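Local coordinates for 3-polyprenyl-4-hydroxybenzoate decarboxylase and related decarboxylases (Pelotomaculum thermopropionicum, PDB 6H6X), which is the UbiD-family (de)carboxylase HmfF, which interconverts 2-furoic and furan-2,5-dicarboxylic acids and binds prenylated FMN, manganese and potassium, at residues B[297-309]-B[321-334]. The protein carries 8 engineered substitutions. Residues are numbered along the deposited sequence; the frame is centred on the assembly and turned at random.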
loop_
_atom_site.group_PDB
_atom_site.type_symbol
_atom_site.label_atom_id
_atom_site.label_comp_id
_atom_site.label_asym_id
_atom_site.label_seq_id
_atom_site.Cartn_x
_atom_site.Cartn_y
_atom_site.Cartn_z
ATOM N N LEU B 297 -10.815 6.663 11.773
ATOM C CA LEU B 297 -9.369 6.902 11.845
ATOM C C LEU B 297 -8.988 8.356 11.534
ATOM O O LEU B 297 -8.217 8.964 12.288
ATOM C CB LEU B 297 -8.630 5.917 10.915
ATOM C CG LEU B 297 -8.739 4.426 11.299
ATOM C CD1 LEU B 297 -7.874 3.583 10.419
ATOM C CD2 LEU B 297 -8.498 4.171 12.793
ATOM N N LEU B 298 -9.605 8.959 10.502
ATOM C CA LEU B 298 -9.278 10.350 10.118
ATOM C C LEU B 298 -9.780 11.415 11.068
ATOM O O LEU B 298 -9.120 12.482 11.230
ATOM C CB LEU B 298 -9.682 10.631 8.672
ATOM C CG LEU B 298 -8.835 9.884 7.669
ATOM C CD1 LEU B 298 -9.357 9.997 6.234
ATOM C CD2 LEU B 298 -7.448 10.427 7.725
ATOM N N LEU B 299 -10.896 11.169 11.739
ATOM C CA LEU B 299 -11.366 12.135 12.710
ATOM C C LEU B 299 -10.308 12.447 13.729
ATOM O O LEU B 299 -9.912 13.604 13.902
ATOM C CB LEU B 299 -12.670 11.712 13.433
ATOM C CG LEU B 299 -13.969 12.134 12.781
ATOM C CD1 LEU B 299 -15.122 11.509 13.595
ATOM C CD2 LEU B 299 -14.029 13.663 12.721
ATOM N N GLY B 300 -9.882 11.408 14.440
ATOM C CA GLY B 300 -8.789 11.568 15.423
ATOM C C GLY B 300 -7.426 11.831 14.772
ATOM O O GLY B 300 -6.652 12.619 15.283
ATOM N N GLY B 301 -7.155 11.179 13.649
ATOM C CA GLY B 301 -5.901 11.284 12.932
ATOM C C GLY B 301 -5.494 12.686 12.502
ATOM O O GLY B 301 -4.384 13.121 12.759
ATOM N N ILE B 302 -6.412 13.388 11.852
ATOM C CA ILE B 302 -6.188 14.760 11.386
ATOM C C ILE B 302 -5.930 15.673 12.539
ATOM O O ILE B 302 -4.996 16.477 12.483
ATOM C CB ILE B 302 -7.348 15.241 10.509
ATOM C CG1 ILE B 302 -7.291 14.445 9.214
ATOM C CG2 ILE B 302 -7.217 16.723 10.188
ATOM C CD1 ILE B 302 -8.519 14.591 8.376
ATOM N N ALA B 303 -6.685 15.506 13.620
ATOM C CA ALA B 303 -6.413 16.261 14.845
ATOM C C ALA B 303 -5.038 15.987 15.422
ATOM O O ALA B 303 -4.321 16.925 15.829
ATOM C CB ALA B 303 -7.477 15.986 15.897
ATOM N N ARG B 304 -4.650 14.718 15.456
ATOM C CA ARG B 304 -3.294 14.375 15.977
ATOM C C ARG B 304 -2.218 14.872 14.994
ATOM O O ARG B 304 -1.199 15.309 15.401
ATOM C CB ARG B 304 -3.157 12.908 16.313
ATOM C CG ARG B 304 -4.081 12.430 17.468
ATOM C CD ARG B 304 -3.968 10.946 17.862
ATOM N NE ARG B 304 -4.539 10.051 16.899
ATOM C CZ ARG B 304 -5.832 9.649 16.861
ATOM N NH1 ARG B 304 -6.690 10.099 17.726
ATOM N NH2 ARG B 304 -6.273 8.788 15.911
ATOM N N GLU B 305 -2.461 14.808 13.695
ATOM C CA GLU B 305 -1.511 15.324 12.724
ATOM C C GLU B 305 -1.272 16.831 12.878
ATOM O O GLU B 305 -0.161 17.290 12.753
ATOM C CB GLU B 305 -1.940 15.025 11.311
ATOM C CG GLU B 305 -1.708 13.609 10.857
ATOM C CD GLU B 305 -2.269 13.312 9.451
ATOM O OE1 GLU B 305 -2.760 14.243 8.754
ATOM O OE2 GLU B 305 -2.199 12.136 9.007
ATOM N N ALA B 306 -2.308 17.608 13.154
ATOM C CA ALA B 306 -2.138 19.055 13.339
ATOM C C ALA B 306 -1.201 19.354 14.479
ATOM O O ALA B 306 -0.351 20.207 14.359
ATOM C CB ALA B 306 -3.460 19.731 13.592
ATOM N N VAL B 307 -1.389 18.660 15.584
ATOM C CA VAL B 307 -0.517 18.771 16.745
ATOM C C VAL B 307 0.882 18.274 16.466
ATOM O O VAL B 307 1.828 18.906 16.885
ATOM C CB VAL B 307 -1.091 18.013 17.965
ATOM C CG1 VAL B 307 -0.051 17.821 19.081
ATOM C CG2 VAL B 307 -2.311 18.771 18.499
ATOM N N LEU B 308 1.012 17.145 15.760
ATOM C CA LEU B 308 2.284 16.624 15.373
ATOM C C LEU B 308 3.087 17.614 14.468
ATOM O O LEU B 308 4.300 17.803 14.681
ATOM C CB LEU B 308 2.129 15.275 14.682
ATOM C CG LEU B 308 3.370 14.664 14.017
ATOM C CD1 LEU B 308 4.343 14.233 15.108
ATOM C CD2 LEU B 308 2.985 13.447 13.153
ATOM N N LEU B 309 2.439 18.198 13.455
ATOM C CA LEU B 309 3.094 19.195 12.593
ATOM C C LEU B 309 3.675 20.334 13.399
ATOM O O LEU B 309 4.838 20.711 13.189
ATOM C CB LEU B 309 2.149 19.795 11.558
ATOM C CG LEU B 309 2.780 20.734 10.511
ATOM C CD1 LEU B 309 3.933 20.068 9.741
ATOM C CD2 LEU B 309 1.709 21.170 9.522
ATOM N N ASN B 321 5.860 18.286 5.839
ATOM C CA ASN B 321 4.575 17.632 6.131
ATOM C C ASN B 321 4.707 16.461 7.102
ATOM O O ASN B 321 5.821 15.978 7.374
ATOM C CB ASN B 321 3.930 17.158 4.833
ATOM C CG ASN B 321 2.382 17.346 4.824
ATOM O OD1 ASN B 321 1.679 17.549 5.872
ATOM N ND2 ASN B 321 1.856 17.309 3.622
ATOM N N VAL B 322 3.573 16.036 7.645
ATOM C CA VAL B 322 3.475 14.878 8.532
ATOM C C VAL B 322 2.228 14.086 8.150
ATOM O O VAL B 322 1.275 14.647 7.604
ATOM C CB VAL B 322 3.436 15.312 9.990
ATOM C CG1 VAL B 322 4.627 16.226 10.312
ATOM C CG2 VAL B 322 2.144 16.032 10.336
ATOM N N HIS B 323 2.291 12.779 8.359
ATOM C CA HIS B 323 1.190 11.862 8.119
ATOM C C HIS B 323 1.228 10.737 9.195
ATOM O O HIS B 323 2.251 10.049 9.389
ATOM C CB HIS B 323 1.341 11.257 6.746
ATOM C CG HIS B 323 0.255 10.307 6.366
ATOM N ND1 HIS B 323 0.480 9.199 5.580
ATOM C CD2 HIS B 323 -1.074 10.322 6.618
ATOM C CE1 HIS B 323 -0.662 8.568 5.368
ATOM N NE2 HIS B 323 -1.627 9.238 5.980
ATOM N N LEU B 324 0.123 10.569 9.889
ATOM C CA LEU B 324 -0.147 9.373 10.677
ATOM C C LEU B 324 -0.852 8.361 9.805
ATOM O O LEU B 324 -1.984 8.575 9.414
ATOM C CB LEU B 324 -0.968 9.716 11.913
ATOM C CG LEU B 324 -0.244 10.617 12.888
ATOM C CD1 LEU B 324 -1.176 11.181 13.955
ATOM C CD2 LEU B 324 0.916 9.869 13.550
ATOM N N THR B 325 -0.173 7.266 9.468
ATOM C CA THR B 325 -0.676 6.308 8.483
ATOM C C THR B 325 -1.872 5.454 8.977
ATOM O O THR B 325 -1.997 5.165 10.161
ATOM C CB THR B 325 0.405 5.256 8.080
ATOM O OG1 THR B 325 0.707 4.390 9.224
ATOM C CG2 THR B 325 1.653 5.938 7.540
ATOM N N PRO B 326 -2.734 5.048 8.055
ATOM C CA PRO B 326 -3.881 4.215 8.430
ATOM C C PRO B 326 -3.529 2.852 9.010
ATOM O O PRO B 326 -4.218 2.400 9.930
ATOM C CB PRO B 326 -4.676 4.042 7.121
ATOM C CG PRO B 326 -3.927 4.806 6.055
ATOM C CD PRO B 326 -2.847 5.608 6.692
ATOM N N GLY B 327 -2.513 2.207 8.445
ATOM C CA GLY B 327 -1.888 1.025 9.010
ATOM C C GLY B 327 -1.624 1.080 10.500
ATOM O O GLY B 327 -1.860 0.101 11.213
ATOM N N GLY B 328 -1.211 2.245 10.972
ATOM C CA GLY B 328 -0.990 2.523 12.385
ATOM C C GLY B 328 -2.135 3.072 13.136
ATOM O O GLY B 328 -1.965 3.620 14.237
ATOM N N SER B 329 -3.332 2.965 12.545
ATOM C CA SER B 329 -4.574 3.538 13.136
ATOM C C SER B 329 -4.569 5.047 13.304
ATOM O O SER B 329 -5.249 5.583 14.195
ATOM C CB SER B 329 -4.990 2.795 14.398
ATOM O OG SER B 329 -4.900 1.364 14.105
ATOM N N CYS B 330 -3.895 5.739 12.376
ATOM C CA CYS B 330 -3.699 7.191 12.426
ATOM C C CYS B 330 -3.350 7.630 13.827
ATOM O O CYS B 330 -3.947 8.533 14.399
ATOM C CB CYS B 330 -4.854 7.934 11.813
ATOM S SG CYS B 330 -5.222 7.436 10.113
ATOM N N ARG B 331 -2.298 7.005 14.357
ATOM C CA ARG B 331 -1.930 7.149 15.739
ATOM C C ARG B 331 -0.496 6.604 16.055
ATOM O O ARG B 331 0.282 7.290 16.704
ATOM C CB ARG B 331 -2.935 6.319 16.527
ATOM C CG ARG B 331 -2.932 6.522 17.988
ATOM C CD ARG B 331 -3.863 5.485 18.598
ATOM N NE ARG B 331 -5.251 5.621 18.193
ATOM C CZ ARG B 331 -6.179 6.289 18.870
ATOM N NH1 ARG B 331 -5.889 6.895 20.029
ATOM N NH2 ARG B 331 -7.417 6.355 18.390
ATOM N N TYR B 332 -0.200 5.373 15.663
ATOM C CA TYR B 332 0.993 4.676 16.087
ATOM C C TYR B 332 2.201 4.924 15.199
ATOM O O TYR B 332 3.340 4.897 15.709
ATOM C CB TYR B 332 0.753 3.122 16.176
ATOM C CG TYR B 332 -0.307 2.759 17.177
ATOM C CD1 TYR B 332 -0.270 3.271 18.466
ATOM C CD2 TYR B 332 -1.352 1.914 16.855
ATOM C CE1 TYR B 332 -1.258 2.984 19.376
ATOM C CE2 TYR B 332 -2.357 1.604 17.778
ATOM C CZ TYR B 332 -2.300 2.143 19.026
ATOM O OH TYR B 332 -3.235 1.854 20.005
ATOM N N HIS B 333 1.943 5.076 13.886
ATOM C CA HIS B 333 2.954 5.260 12.890
ATOM C C HIS B 333 2.964 6.666 12.270
ATOM O O HIS B 333 1.936 7.092 11.725
ATOM C CB HIS B 333 2.722 4.249 11.763
ATOM C CG HIS B 333 3.162 2.878 12.083
ATOM N ND1 HIS B 333 3.325 1.917 11.114
ATOM C CD2 HIS B 333 3.482 2.302 13.273
ATOM C CE1 HIS B 333 3.712 0.795 11.712
ATOM N NE2 HIS B 333 3.819 1.010 13.016
ATOM N N ALA B 334 4.124 7.326 12.270
ATOM C CA ALA B 334 4.295 8.639 11.663
ATOM C C ALA B 334 5.329 8.659 10.534
ATOM O O ALA B 334 6.358 7.968 10.603
ATOM C CB ALA B 334 4.605 9.640 12.715
#
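Cys-330 pushes its side chain against the helix 297-309 where Gly-301 leaves a hollow, and the CA atoms of this pair come within 4.7 Å. A CB on Gly-301 would collide with that of Cys-330, which is why glycine suits the place. The slim thiol continues past Gly-301 to Leu-297, Cys-330 SG lying 3.8 Å from Leu-297 CB, while Leu-297 reaches on with CD2 to the backbone of Ser-329. One turn further along, Arg-304 hooks round the same loop. Its chain bends at CG-CD (chi3 -72°) and brings the guanidinium side-on to Cys-330 O, which takes bonds in the guanidinium plane from Arg-304 NE, at 3.0 Å, and Arg-304 NH2, at 2.8 Å. One face of this group rests on the backbone of Gly-300 and Gly-301; over the other stacks the guanidinium of Arg-331, whose charge is paired with Glu-359. Were Arg-304 an alanine, Cys-330 O would probably lose both donors, and one face of the Arg-331 guanidinium the group stacked on it.

Along the strand 321-324, Val-322 and Leu-324 are bumps facing the helix. Leu-324 sets CD1 against Arg-304 CB, at 3.5 Å; branched Val-322 fits between Leu-308, whose CD2 slides past Val-322 CB at 3.7 Å, and Leu-309, whose CD1 meets its CG1. Leu-308 CD2 also touches Ala-334 CB on the next strand, where a small residue leaves it room. Glu-305, extended beyond CG, reaches the strand's edge: Leu-324 N donates to Glu-305 OE2 (2.9 Å) on the anti side, tilted 30° out of the carboxylate plane, satisfying a buried amide. Helix and strand segments thus run roughly antiparallel, their directions 145° apart, and the helix packs on an outermost strand of the mixed sheet of the UbiD C-terminal domain, its N-terminal part beside the prenylated flavin, which touches Leu-299.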